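Local coordinates for protein nucleoside-diphosphate sugar epimerase (SulA family) (Corynebacterium glutamicum, PDB 3OH8) that probably acts as an epimerase on nucleotide-linked sugars or related substrates, using an NAD-type cofactor in a Rossmann-like domain, at residues I9-E14 and E131-L136; I34-I39 and T50-P55; E173-V178 and D200-L205; F235-V240 and A290-A295; V306-R311 and F337-I342. One frame throughout, in Å; residues are numbered along the deposited sequence.

The five contacts follow one another along the chain, except that contact 2 falls between the two halves of contact 1. Contacts 1 and 2, with centres about 26 Å apart, belong to the N-terminal antiparallel sheet: one tucks the end of an edge strand against helix 119-139, the other forms the opposite edge. Contacts 3, 4 and 5 lie in the epimerase/dehydratase region. Contacts 3 and 4, centres about 15 Å apart, touch where Leu-205 packs on helix 222-242, and contacts 3 and 5 reach the same mixed sheet with centres about 26 Å apart. Contacts 2 and 5 touch where Asn-37 packs on Arg-311, so the N-terminal sheet region lies against the epimerase-family region.

Contact 1 of 5, residues I9-E14 and E131-L136; sequences IPFPRE and EDLKFL
Ile-9, Pro-10 and Phe-11, at the turn that leads from edge strand 3-9 to helix 13-21, meet Leu-133 and Lys-134 on the long helix 119-139. Phe-11 carries most of the contact. Its CB points toward the helix, and CG stands beside the backbone N, anti to the carbonyl carbon (chi1 -68°). The side chain slides past Leu-133 in the opposite direction, and CE2 lies 3.6 Å from Leu-133 CB. The same ring comes close to the backbone, with CE2 3.8 Å from Lys-134 N and CZ 3.7 Å from Leu-133 O. Lys-134 CG sits at the edge of the ring, in its plane, 4.0 Å from CE2. A seven-stranded antiparallel sheet packed against one long helix is consistent with a helix-grip fold, and here the end of the first strand is brought up to that helix. Pro-10 is the centre of an inverse gamma turn, whose weak bond joins Phe-11 N to Ile-9 O; its constrained phi suits so tight a reversal. Also at the edge of the Phe-11 ring, in its plane, is Ile-9 CG2, 3.6 Å from Leu-133 CD1, and branched aliphatic groups suit this buried place. Trp-19 and Val-16 of helix 13-21 add to it. Lys-134 lies nearer the surface, extended beyond CG, and its side chain crosses Pro-10 at about a right angle, CE 4.2 Å from Pro-10 CG.

Contact 2 of 5, residues I34-I39 and T50-P55; sequences IPLNPI and TIFSLP
Ile-39 and Ile-51 meet at one end of the beta hairpin formed by strands 37-38 and 49-53, at an edge of the antiparallel sheet. From Ile-39 CB, which is 4.0 Å from Ile-51 O, the side chain divides. CG1 takes the crowded position between backbone N and carbonyl carbon (chi1 52°), which brings it to 3.2 Å from Ile-51 O. CG2 turns to Ser-53 CB at 3.9 Å, and the tip, CD1, reaches Ile-51 CG2 at 3.7 Å. The same carbonyl, Ile-51 O, accepts a hydrogen bond from Ile-39 N. Asn-37 and Ser-53 form a hydrogen-bonded pair, in which Ser-53 N donates to Asn-37 O at 2.7 Å and Asn-37 N donates back to Ser-53 O. Next to it, Pro-38 and Phe-52 are a non-hydrogen-bonded pair, a place where proline's missing N-H costs no bond to this partner strand. Their side chains share the face that Val-26 of helix 25-29 covers. Leu-36 packs against the same Phe-52 ring, its CG 3.5 Å from Phe-52 CD2, and its CD1 lies unusually tight against Leu-54 CD2, 3.5 Å away.

Contact 3 of 5, residues E173-V178 and D200-L205; sequences EVIQLV and DGADVL
Ile-175 and Leu-177 on strand 173-178 reach across to Asp-200, Ala-202 and Leu-205, at and before the start of strand 204-207. The two strands are not paired with each other: each lies alongside strand 149-153, which runs parallel between them, as the first strand of a Rossmann-like sheet does. The contact therefore passes over that central strand by side chains. Ile-175 has the most surface buried. Its CB points toward the other segment and its chain is extended at the end (chi2 170°), which carries CD1 out to the loop. There CD1 is 3.8 Å from Asp-200 O, while Gly-201 lies beside it. Glycine suits that spot because its phi is positive, 84°, where a CB would jam against the carbonyl oxygen of Asp-200. The methyl of Ala-202 is met only loosely, its CB 4.5 Å from Ile-175 CD1. Leu-177 and Leu-205 make the second touch, methyl against methyl, with CD1 of Leu-177 4.0 Å from CD1 of Leu-205 and the two side chains crossing at about a right angle. Leu-205 has CG anti to its backbone N (chi1 169°), and its end comes nearer to strand 173-178 than the direction of its CB would suggest. Leu-236 and Val-240 of helix 222-242 pack on Leu-205 as well. No hydrogen bond joins the segments. The chemistry implies an attraction that is largely van der Waals and hydrophobic, with little directional demand, and with one methyl resting against a carbonyl oxygen that Arg-187 already binds.

Contact 4 of 5, residues F235-V240 and A290-A295; sequences FLAELV and APASDA
Ala-237 and Ala-292 meet where helix 222-242 runs beside the short helix 290-294. The two helix segments approach to 7.3 Å between axes and point nearly the same way, 18° apart, a close approach that small residues permit. Apolar contacts make up the first and larger group. Ala-237 CB lies 4.2 Å from Ala-292 CB and 4.1 Å from Pro-291 CD, so one methyl serves two residues of the neighbouring helix. One turn further along, Val-240 CG1, anti to the backbone N (chi1 171°), reaches Ala-292 CB at 3.9 Å. The methyl of Ala-292 thus touches both Ala-237 and Val-240, and its small size suits the short distance between the axes. Proline fits the first turn of helix 290-294, where its nitrogen owes no hydrogen bond to a preceding turn. Glu-238 is partly exposed and joins this group by its aliphatic part: its CG packs 4.0 Å from Pro-291 CB, the two side chains crossing at a slant, while its chain stays extended beyond CG.

The second kind is a methyl set against a carbonyl, Ala-292 CB lying 3.9 Å from the backbone oxygen Ala-237 O. In the fold, both helices lie by the Rossmann-like sheet: Leu-236 touches His-207 of strand 204-207, and Ala-292 touches Val-299 of strand 298-308. With no hydrogen bond or salt bridge between the segments, the pairing depends on small, close-fitting hydrophobic surfaces and their shape, not on polar recognition.

Contact 5 of 5, residues V306-R311 and F337-I342; sequences VALSGR and FSWIAI
Leu-308 reaches to Trp-339 and Phe-337: its CD1 meets the indole obliquely, 3.7 Å from Trp-339 CE3, and its CD2 lies at the edge of the Phe-337 ring, near the ring plane. Val-306, two residues earlier and on the same face, crosses Phe-337 at about a right angle, with Val-306 CG2 3.8 Å from Phe-337 CE1. Large apolar groups suit this buried face. Beneath them strands 306-308 and 339-341 run parallel, with Val-306 level with Trp-339, Ala-307 with Ile-340 and Leu-308 with Ala-341. Four backbone hydrogen bonds join the two segments: Val-306 N to Ser-338 O at 2.7 Å, nearly straight at 175°, Ile-340 N to Val-306 O, Leu-308 N to Ile-340 O at 2.8 Å, and Ile-342 N to Leu-308 O. Ile-342 also sets CD1 3.9 Å from Ser-309 CB. Ser-309 OG accepts a hydrogen bond from Arg-311 N at 3.0 Å, which makes an ST turn at Ser-309. The indole nitrogen of Trp-339 bonds to Asn-368 O. Helix 432-440 covers the face of Leu-308 and Trp-339 through Ile-432, helix 342-354 meets Ala-307 and Ile-340 on the other face, and Leu-158 of helix 158-169 touches Ser-309 and Ile-342.

Contact 1 of 5, residues I9-E14 and E131-L136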
# COMPACT_ATOMS: atom_id res chain seq x y z
N ILE A 9 -18.70 1.29 7.35
CA ILE A 9 -17.41 1.86 7.72
C ILE A 9 -17.61 2.60 9.04
O ILE A 9 -18.44 3.51 9.11
CB ILE A 9 -16.94 2.88 6.67
CG1 ILE A 9 -16.81 2.22 5.28
CG2 ILE A 9 -15.61 3.51 7.09
CD1 ILE A 9 -15.71 1.19 5.20
N PRO A 10 -16.87 2.21 10.09
CA PRO A 10 -17.11 2.79 11.41
C PRO A 10 -16.48 4.17 11.56
O PRO A 10 -15.77 4.41 12.52
CB PRO A 10 -16.43 1.79 12.36
CG PRO A 10 -15.25 1.27 11.55
CD PRO A 10 -15.74 1.25 10.10
N PHE A 11 -16.76 5.05 10.61
CA PHE A 11 -16.28 6.43 10.66
C PHE A 11 -17.37 7.34 10.09
O PHE A 11 -18.16 6.89 9.26
CB PHE A 11 -14.97 6.58 9.88
CG PHE A 11 -13.81 5.87 10.53
CD1 PHE A 11 -13.16 6.44 11.61
CD2 PHE A 11 -13.43 4.60 10.11
CE1 PHE A 11 -12.13 5.78 12.23
CE2 PHE A 11 -12.39 3.93 10.72
CZ PHE A 11 -11.74 4.52 11.79
N PRO A 12 -17.42 8.60 10.54
CA PRO A 12 -18.46 9.57 10.12
C PRO A 12 -18.49 9.75 8.61
O PRO A 12 -17.43 9.77 7.98
CB PRO A 12 -18.01 10.87 10.79
CG PRO A 12 -17.20 10.42 11.98
CD PRO A 12 -16.48 9.18 11.51
N ARG A 13 -19.68 9.89 8.03
CA ARG A 13 -19.81 10.01 6.58
C ARG A 13 -19.02 11.21 6.04
O ARG A 13 -18.48 11.17 4.93
CB ARG A 13 -21.28 10.10 6.17
CG ARG A 13 -21.49 10.28 4.66
CD ARG A 13 -22.96 10.07 4.26
NE ARG A 13 -23.88 10.90 5.05
CZ ARG A 13 -24.42 12.04 4.63
NH1 ARG A 13 -24.15 12.50 3.41
NH2 ARG A 13 -25.25 12.72 5.42
N GLU A 14 -18.95 12.28 6.81
CA GLU A 14 -18.17 13.43 6.38
C GLU A 14 -16.68 13.07 6.20
O GLU A 14 -16.04 13.49 5.24
CB GLU A 14 -18.35 14.57 7.37
CG GLU A 14 -17.59 15.83 7.04
CD GLU A 14 -17.65 16.85 8.17
OE1 GLU A 14 -18.64 16.84 8.92
OE2 GLU A 14 -16.70 17.65 8.31
N GLU A 131 -9.41 -0.58 6.34
CA GLU A 131 -8.10 -0.68 6.97
C GLU A 131 -7.35 0.64 6.90
O GLU A 131 -6.71 1.04 7.86
CB GLU A 131 -7.28 -1.83 6.38
CG GLU A 131 -7.91 -3.18 6.62
CD GLU A 131 -8.07 -3.51 8.11
OE1 GLU A 131 -7.24 -3.04 8.92
OE2 GLU A 131 -9.02 -4.25 8.46
N ASP A 132 -7.47 1.33 5.77
CA ASP A 132 -6.83 2.64 5.62
C ASP A 132 -7.32 3.64 6.66
O ASP A 132 -6.52 4.36 7.27
CB ASP A 132 -7.08 3.21 4.23
CG ASP A 132 -5.95 2.89 3.27
OD1 ASP A 132 -5.23 1.90 3.51
OD2 ASP A 132 -5.78 3.63 2.28
N LEU A 133 -8.63 3.72 6.83
CA LEU A 133 -9.21 4.66 7.77
C LEU A 133 -8.86 4.28 9.21
O LEU A 133 -8.55 5.14 10.03
CB LEU A 133 -10.72 4.74 7.58
CG LEU A 133 -11.16 5.43 6.28
CD1 LEU A 133 -12.65 5.24 6.07
CD2 LEU A 133 -10.80 6.93 6.29
N LYS A 134 -8.91 2.99 9.54
CA LYS A 134 -8.49 2.55 10.88
C LYS A 134 -7.04 2.92 11.15
O LYS A 134 -6.70 3.39 12.24
CB LYS A 134 -8.72 1.06 11.07
CG LYS A 134 -10.18 0.70 11.33
CD LYS A 134 -10.37 -0.81 11.54
CE LYS A 134 -11.82 -1.10 11.94
NZ LYS A 134 -12.16 -2.56 11.89
N PHE A 135 -6.19 2.72 10.14
CA PHE A 135 -4.78 3.06 10.30
C PHE A 135 -4.63 4.55 10.58
O PHE A 135 -3.87 4.94 11.47
CB PHE A 135 -3.95 2.75 9.04
CG PHE A 135 -2.58 3.39 9.08
CD1 PHE A 135 -1.58 2.85 9.88
CD2 PHE A 135 -2.33 4.58 8.42
CE1 PHE A 135 -0.33 3.46 9.97
CE2 PHE A 135 -1.09 5.19 8.50
CZ PHE A 135 -0.09 4.63 9.27
N LEU A 136 -5.32 5.38 9.80
CA LEU A 136 -5.22 6.83 10.02
C LEU A 136 -5.68 7.19 11.43
O LEU A 136 -5.12 8.09 12.06
CB LEU A 136 -6.02 7.60 8.97
CG LEU A 136 -5.49 7.48 7.53
CD1 LEU A 136 -6.54 8.00 6.57
CD2 LEU A 136 -4.17 8.23 7.35

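Contact 2 of 5, residues I34-I39 and T50-P55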
# COMPACT_ATOMS: atom_id res chain seq x y z
N ILE A 34 -5.65 -6.75 -10.47
CA ILE A 34 -6.19 -6.44 -11.79
C ILE A 34 -5.24 -5.43 -12.41
O ILE A 34 -4.93 -4.43 -11.78
CB ILE A 34 -7.60 -5.87 -11.67
CG1 ILE A 34 -8.51 -6.90 -11.02
CG2 ILE A 34 -8.12 -5.48 -13.04
CD1 ILE A 34 -9.95 -6.47 -10.88
N PRO A 35 -4.77 -5.69 -13.64
CA PRO A 35 -3.70 -4.90 -14.27
C PRO A 35 -4.18 -3.53 -14.74
O PRO A 35 -4.02 -3.17 -15.91
CB PRO A 35 -3.30 -5.76 -15.47
CG PRO A 35 -4.56 -6.49 -15.83
CD PRO A 35 -5.23 -6.79 -14.51
N LEU A 36 -4.74 -2.78 -13.81
CA LEU A 36 -5.29 -1.45 -14.05
C LEU A 36 -4.52 -0.50 -13.14
O LEU A 36 -4.32 -0.79 -11.96
CB LEU A 36 -6.77 -1.45 -13.66
CG LEU A 36 -7.73 -0.37 -14.12
CD1 LEU A 36 -7.91 -0.45 -15.62
CD2 LEU A 36 -9.07 -0.53 -13.43
N ASN A 37 -4.06 0.62 -13.67
CA ASN A 37 -3.41 1.59 -12.81
C ASN A 37 -3.70 3.02 -13.22
O ASN A 37 -3.44 3.41 -14.36
CB ASN A 37 -1.91 1.34 -12.71
CG ASN A 37 -1.59 0.05 -11.98
OD1 ASN A 37 -1.16 -0.93 -12.59
ND2 ASN A 37 -1.84 0.04 -10.67
N PRO A 38 -4.27 3.80 -12.29
CA PRO A 38 -4.62 5.20 -12.55
C PRO A 38 -3.34 5.98 -12.84
O PRO A 38 -2.40 5.94 -12.04
CB PRO A 38 -5.24 5.65 -11.23
CG PRO A 38 -4.61 4.75 -10.19
CD PRO A 38 -4.45 3.43 -10.88
N ILE A 39 -3.29 6.64 -13.99
CA ILE A 39 -2.11 7.43 -14.31
C ILE A 39 -2.37 8.93 -14.17
O ILE A 39 -1.44 9.72 -14.14
CB ILE A 39 -1.52 7.05 -15.69
CG1 ILE A 39 -2.59 7.08 -16.78
CG2 ILE A 39 -0.89 5.67 -15.62
CD1 ILE A 39 -2.07 6.61 -18.13
N THR A 50 -10.52 10.37 -15.34
CA THR A 50 -9.36 9.68 -14.81
C THR A 50 -8.88 8.71 -15.88
O THR A 50 -9.69 7.98 -16.45
CB THR A 50 -9.75 8.87 -13.57
OG1 THR A 50 -10.25 9.75 -12.57
CG2 THR A 50 -8.53 8.09 -13.04
N ILE A 51 -7.58 8.71 -16.16
CA ILE A 51 -7.02 7.78 -17.14
C ILE A 51 -6.35 6.61 -16.42
O ILE A 51 -5.53 6.82 -15.52
CB ILE A 51 -5.94 8.45 -18.05
CG1 ILE A 51 -6.42 9.81 -18.61
CG2 ILE A 51 -5.52 7.51 -19.18
CD1 ILE A 51 -7.47 9.72 -19.68
N PHE A 52 -6.70 5.39 -16.81
CA PHE A 52 -6.05 4.20 -16.28
C PHE A 52 -5.19 3.54 -17.36
O PHE A 52 -5.62 3.42 -18.50
CB PHE A 52 -7.08 3.16 -15.83
CG PHE A 52 -7.89 3.56 -14.63
CD1 PHE A 52 -8.97 4.42 -14.75
CD2 PHE A 52 -7.58 3.06 -13.38
CE1 PHE A 52 -9.73 4.78 -13.65
CE2 PHE A 52 -8.33 3.42 -12.25
CZ PHE A 52 -9.41 4.27 -12.39
N SER A 53 -4.01 3.07 -16.98
CA SER A 53 -3.20 2.24 -17.86
C SER A 53 -3.68 0.80 -17.76
O SER A 53 -4.05 0.34 -16.68
CB SER A 53 -1.73 2.32 -17.48
OG SER A 53 -1.54 1.82 -16.17
N LEU A 54 -3.67 0.10 -18.89
CA LEU A 54 -4.05 -1.31 -18.98
C LEU A 54 -2.90 -2.04 -19.65
O LEU A 54 -1.94 -1.42 -20.09
CB LEU A 54 -5.32 -1.46 -19.82
CG LEU A 54 -6.68 -1.29 -19.13
CD1 LEU A 54 -7.78 -1.07 -20.16
CD2 LEU A 54 -6.98 -2.51 -18.28
N PRO A 55 -2.97 -3.38 -19.74
CA PRO A 55 -1.81 -4.03 -20.36
C PRO A 55 -1.76 -3.80 -21.87
O PRO A 55 -2.80 -3.54 -22.48
CB PRO A 55 -2.02 -5.52 -20.05
CG PRO A 55 -3.15 -5.58 -19.04
CD PRO A 55 -3.98 -4.36 -19.31

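Contact 3 of 5, residues E173-V178 and D200-L205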
# COMPACT_ATOMS: atom_id res chain seq x y z
N GLU A 173 1.30 16.56 2.33
CA GLU A 173 1.81 16.93 1.01
C GLU A 173 3.07 16.13 0.71
O GLU A 173 3.93 15.97 1.57
CB GLU A 173 2.14 18.42 0.95
CG GLU A 173 0.95 19.33 1.20
CD GLU A 173 -0.07 19.27 0.08
OE1 GLU A 173 0.35 19.34 -1.10
OE2 GLU A 173 -1.28 19.18 0.37
N VAL A 174 3.16 15.63 -0.52
CA VAL A 174 4.33 14.88 -0.95
C VAL A 174 5.09 15.67 -2.01
O VAL A 174 4.50 16.14 -2.98
CB VAL A 174 3.94 13.50 -1.53
CG1 VAL A 174 5.17 12.77 -2.07
CG2 VAL A 174 3.27 12.66 -0.46
N ILE A 175 6.39 15.84 -1.81
CA ILE A 175 7.26 16.35 -2.86
C ILE A 175 8.04 15.18 -3.43
O ILE A 175 8.91 14.62 -2.77
CB ILE A 175 8.25 17.39 -2.35
CG1 ILE A 175 7.51 18.56 -1.69
CG2 ILE A 175 9.10 17.89 -3.51
CD1 ILE A 175 8.43 19.53 -0.95
N GLN A 176 7.71 14.80 -4.66
CA GLN A 176 8.35 13.66 -5.28
C GLN A 176 9.70 14.07 -5.88
O GLN A 176 9.76 14.99 -6.70
CB GLN A 176 7.44 13.04 -6.33
CG GLN A 176 6.17 12.43 -5.75
CD GLN A 176 5.20 11.94 -6.82
OE1 GLN A 176 4.09 12.45 -6.93
NE2 GLN A 176 5.63 10.96 -7.60
N LEU A 177 10.76 13.41 -5.42
CA LEU A 177 12.10 13.64 -5.96
C LEU A 177 12.35 12.59 -7.01
O LEU A 177 12.55 11.42 -6.68
CB LEU A 177 13.16 13.56 -4.86
CG LEU A 177 12.80 14.37 -3.60
CD1 LEU A 177 13.83 14.23 -2.47
CD2 LEU A 177 12.56 15.84 -3.94
N VAL A 178 12.34 12.98 -8.29
CA VAL A 178 12.35 11.99 -9.36
C VAL A 178 13.60 12.03 -10.22
O VAL A 178 14.26 13.07 -10.35
CB VAL A 178 11.09 12.10 -10.26
CG1 VAL A 178 9.83 11.91 -9.41
CG2 VAL A 178 11.06 13.46 -10.95
N ASP A 200 13.91 21.82 0.14
CA ASP A 200 13.22 23.01 0.63
C ASP A 200 11.73 22.75 0.81
O ASP A 200 11.08 22.13 -0.04
CB ASP A 200 13.42 24.21 -0.31
CG ASP A 200 14.86 24.73 -0.34
OD1 ASP A 200 15.73 24.23 0.42
OD2 ASP A 200 15.11 25.65 -1.14
N GLY A 201 11.20 23.23 1.92
CA GLY A 201 9.78 23.08 2.19
C GLY A 201 9.39 21.75 2.83
O GLY A 201 8.25 21.56 3.25
N ALA A 202 10.32 20.80 2.91
CA ALA A 202 9.98 19.49 3.47
C ALA A 202 10.24 19.40 4.97
O ALA A 202 11.27 19.87 5.46
CB ALA A 202 10.73 18.37 2.74
N ASP A 203 9.29 18.80 5.68
CA ASP A 203 9.47 18.48 7.09
C ASP A 203 10.21 17.16 7.29
O ASP A 203 10.96 16.99 8.26
CB ASP A 203 8.11 18.43 7.79
CG ASP A 203 7.35 19.73 7.66
OD1 ASP A 203 7.82 20.75 8.21
OD2 ASP A 203 6.30 19.74 6.98
N VAL A 204 9.99 16.22 6.37
CA VAL A 204 10.57 14.88 6.49
C VAL A 204 11.08 14.42 5.15
O VAL A 204 10.46 14.69 4.13
CB VAL A 204 9.51 13.87 6.96
CG1 VAL A 204 10.12 12.46 7.09
CG2 VAL A 204 8.90 14.30 8.29
N LEU A 205 12.21 13.71 5.14
CA LEU A 205 12.67 13.05 3.93
C LEU A 205 12.46 11.56 4.04
O LEU A 205 12.89 10.94 5.01
CB LEU A 205 14.16 13.31 3.68
CG LEU A 205 14.75 12.43 2.57
CD1 LEU A 205 14.15 12.77 1.19
CD2 LEU A 205 16.29 12.49 2.56

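Contact 4 of 5, residues F235-V240 and A290-A295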
# COMPACT_ATOMS: atom_id res chain seq x y z
N PHE A 235 24.64 11.93 0.33
CA PHE A 235 24.42 13.28 -0.17
C PHE A 235 23.06 13.79 0.30
O PHE A 235 22.91 14.95 0.67
CB PHE A 235 24.58 13.34 -1.69
CG PHE A 235 25.97 12.94 -2.17
CD1 PHE A 235 27.05 12.97 -1.30
CD2 PHE A 235 26.19 12.53 -3.48
CE1 PHE A 235 28.33 12.61 -1.72
CE2 PHE A 235 27.46 12.18 -3.92
CZ PHE A 235 28.53 12.21 -3.03
N LEU A 236 22.07 12.91 0.31
CA LEU A 236 20.75 13.29 0.80
C LEU A 236 20.83 13.59 2.31
O LEU A 236 20.25 14.56 2.80
CB LEU A 236 19.74 12.17 0.54
CG LEU A 236 18.68 12.25 -0.57
CD1 LEU A 236 18.53 13.64 -1.23
CD2 LEU A 236 18.92 11.18 -1.58
N ALA A 237 21.54 12.74 3.05
CA ALA A 237 21.69 12.94 4.49
C ALA A 237 22.32 14.30 4.79
O ALA A 237 21.94 14.98 5.74
CB ALA A 237 22.49 11.82 5.11
N GLU A 238 23.28 14.70 3.97
CA GLU A 238 23.90 16.01 4.13
C GLU A 238 22.89 17.12 3.95
O GLU A 238 22.89 18.09 4.71
CB GLU A 238 25.09 16.18 3.17
CG GLU A 238 26.26 15.26 3.54
CD GLU A 238 27.40 15.29 2.55
OE1 GLU A 238 27.28 15.96 1.50
OE2 GLU A 238 28.42 14.63 2.81
N LEU A 239 22.03 17.00 2.94
CA LEU A 239 21.00 18.00 2.73
C LEU A 239 20.06 18.04 3.93
O LEU A 239 19.62 19.11 4.35
CB LEU A 239 20.23 17.74 1.43
CG LEU A 239 21.02 17.90 0.13
CD1 LEU A 239 20.14 17.59 -1.07
CD2 LEU A 239 21.63 19.31 0.02
N VAL A 240 19.76 16.87 4.48
CA VAL A 240 18.91 16.82 5.66
C VAL A 240 19.62 17.58 6.79
O VAL A 240 19.03 18.42 7.46
CB VAL A 240 18.60 15.37 6.10
CG1 VAL A 240 17.91 15.36 7.45
CG2 VAL A 240 17.73 14.69 5.06
N ALA A 290 24.69 8.92 8.46
CA ALA A 290 25.35 9.52 9.62
C ALA A 290 25.34 11.06 9.68
O ALA A 290 25.16 11.62 10.74
CB ALA A 290 26.77 8.96 9.78
N PRO A 291 25.53 11.74 8.53
CA PRO A 291 25.47 13.21 8.60
C PRO A 291 24.15 13.75 9.15
O PRO A 291 24.15 14.76 9.85
CB PRO A 291 25.67 13.64 7.15
CG PRO A 291 26.47 12.51 6.54
CD PRO A 291 25.93 11.27 7.19
N ALA A 292 23.03 13.10 8.84
CA ALA A 292 21.75 13.56 9.35
C ALA A 292 21.66 13.40 10.87
O ALA A 292 21.28 14.32 11.59
CB ALA A 292 20.60 12.82 8.68
N SER A 293 21.99 12.22 11.37
CA SER A 293 21.87 11.98 12.80
C SER A 293 22.95 12.76 13.56
O SER A 293 22.70 13.23 14.67
CB SER A 293 21.91 10.49 13.12
OG SER A 293 23.01 9.87 12.48
N ASP A 294 24.12 12.93 12.96
CA ASP A 294 25.16 13.75 13.58
C ASP A 294 24.66 15.17 13.79
O ASP A 294 25.03 15.84 14.75
CB ASP A 294 26.44 13.78 12.75
CG ASP A 294 27.19 12.47 12.78
OD1 ASP A 294 26.91 11.64 13.67
OD2 ASP A 294 28.06 12.27 11.91
N ALA A 295 23.80 15.64 12.89
CA ALA A 295 23.29 17.00 12.99
C ALA A 295 22.07 17.05 13.89
O ALA A 295 21.36 18.06 13.92
CB ALA A 295 22.95 17.56 11.61

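Contact 5 of 5, residues V306-R311 and F337-I342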
# COMPACT_ATOMS: atom_id res chain seq x y z
N VAL A 306 10.54 -9.18 2.58
CA VAL A 306 10.05 -9.26 1.22
C VAL A 306 8.61 -8.74 1.20
O VAL A 306 7.72 -9.32 1.82
CB VAL A 306 10.06 -10.72 0.72
CG1 VAL A 306 9.34 -10.81 -0.64
CG2 VAL A 306 11.49 -11.23 0.63
N ALA A 307 8.40 -7.65 0.49
CA ALA A 307 7.10 -7.02 0.43
C ALA A 307 6.17 -7.80 -0.49
O ALA A 307 6.52 -8.12 -1.63
CB ALA A 307 7.23 -5.57 -0.02
N LEU A 308 4.98 -8.12 0.01
CA LEU A 308 4.04 -8.89 -0.78
C LEU A 308 2.99 -7.97 -1.36
O LEU A 308 2.23 -7.33 -0.62
CB LEU A 308 3.37 -9.99 0.05
CG LEU A 308 4.31 -10.95 0.77
CD1 LEU A 308 3.48 -12.03 1.45
CD2 LEU A 308 5.32 -11.57 -0.20
N SER A 309 2.95 -7.91 -2.68
CA SER A 309 2.01 -7.06 -3.41
C SER A 309 1.46 -7.82 -4.60
O SER A 309 2.19 -8.55 -5.27
CB SER A 309 2.70 -5.78 -3.88
OG SER A 309 1.92 -5.14 -4.88
N GLY A 310 0.18 -7.63 -4.87
CA GLY A 310 -0.43 -8.25 -6.03
C GLY A 310 0.07 -7.64 -7.33
O GLY A 310 -0.01 -8.26 -8.39
N ARG A 311 0.59 -6.42 -7.29
CA ARG A 311 0.92 -5.77 -8.55
C ARG A 311 2.41 -5.74 -8.92
O ARG A 311 2.77 -5.22 -9.97
CB ARG A 311 0.32 -4.36 -8.65
CG ARG A 311 0.65 -3.42 -7.52
CD ARG A 311 0.24 -1.99 -7.88
NE ARG A 311 -1.21 -1.83 -8.04
CZ ARG A 311 -2.04 -1.53 -7.04
NH1 ARG A 311 -1.57 -1.38 -5.81
NH2 ARG A 311 -3.34 -1.38 -7.28
N PHE A 337 11.30 -17.45 5.54
CA PHE A 337 10.90 -16.43 4.60
C PHE A 337 10.41 -15.22 5.40
O PHE A 337 9.39 -15.28 6.07
CB PHE A 337 9.78 -16.98 3.70
CG PHE A 337 9.32 -16.02 2.64
CD1 PHE A 337 10.23 -15.47 1.75
CD2 PHE A 337 7.98 -15.68 2.52
CE1 PHE A 337 9.80 -14.59 0.76
CE2 PHE A 337 7.55 -14.81 1.54
CZ PHE A 337 8.46 -14.26 0.66
N SER A 338 11.17 -14.13 5.33
CA SER A 338 10.87 -12.92 6.08
C SER A 338 10.07 -11.96 5.19
O SER A 338 10.61 -11.34 4.26
CB SER A 338 12.19 -12.28 6.54
OG SER A 338 11.99 -11.00 7.10
N TRP A 339 8.76 -11.87 5.46
CA TRP A 339 7.82 -11.22 4.54
C TRP A 339 7.03 -10.14 5.26
O TRP A 339 6.92 -10.15 6.48
CB TRP A 339 6.81 -12.25 4.02
CG TRP A 339 5.94 -12.78 5.11
CD1 TRP A 339 6.23 -13.82 5.95
CD2 TRP A 339 4.65 -12.29 5.51
NE1 TRP A 339 5.20 -14.01 6.85
CE2 TRP A 339 4.21 -13.08 6.59
CE3 TRP A 339 3.82 -11.26 5.06
CZ2 TRP A 339 2.98 -12.88 7.24
CZ3 TRP A 339 2.59 -11.05 5.69
CH2 TRP A 339 2.19 -11.86 6.77
N ILE A 340 6.48 -9.21 4.49
CA ILE A 340 5.52 -8.24 5.03
C ILE A 340 4.50 -7.86 3.94
O ILE A 340 4.85 -7.75 2.77
CB ILE A 340 6.24 -6.98 5.58
CG1 ILE A 340 5.22 -6.04 6.24
CG2 ILE A 340 7.05 -6.29 4.45
CD1 ILE A 340 5.84 -4.91 7.06
N ALA A 341 3.24 -7.71 4.32
CA ALA A 341 2.21 -7.30 3.37
C ALA A 341 2.53 -5.87 2.97
O ALA A 341 2.99 -5.09 3.81
CB ALA A 341 0.83 -7.40 4.00
N ILE A 342 2.34 -5.53 1.70
CA ILE A 342 2.74 -4.20 1.27
C ILE A 342 2.06 -3.10 2.11
O ILE A 342 2.67 -2.08 2.43
CB ILE A 342 2.55 -3.96 -0.23
CG1 ILE A 342 3.09 -2.57 -0.59
CG2 ILE A 342 1.08 -4.14 -0.66
CD1 ILE A 342 3.26 -2.35 -2.08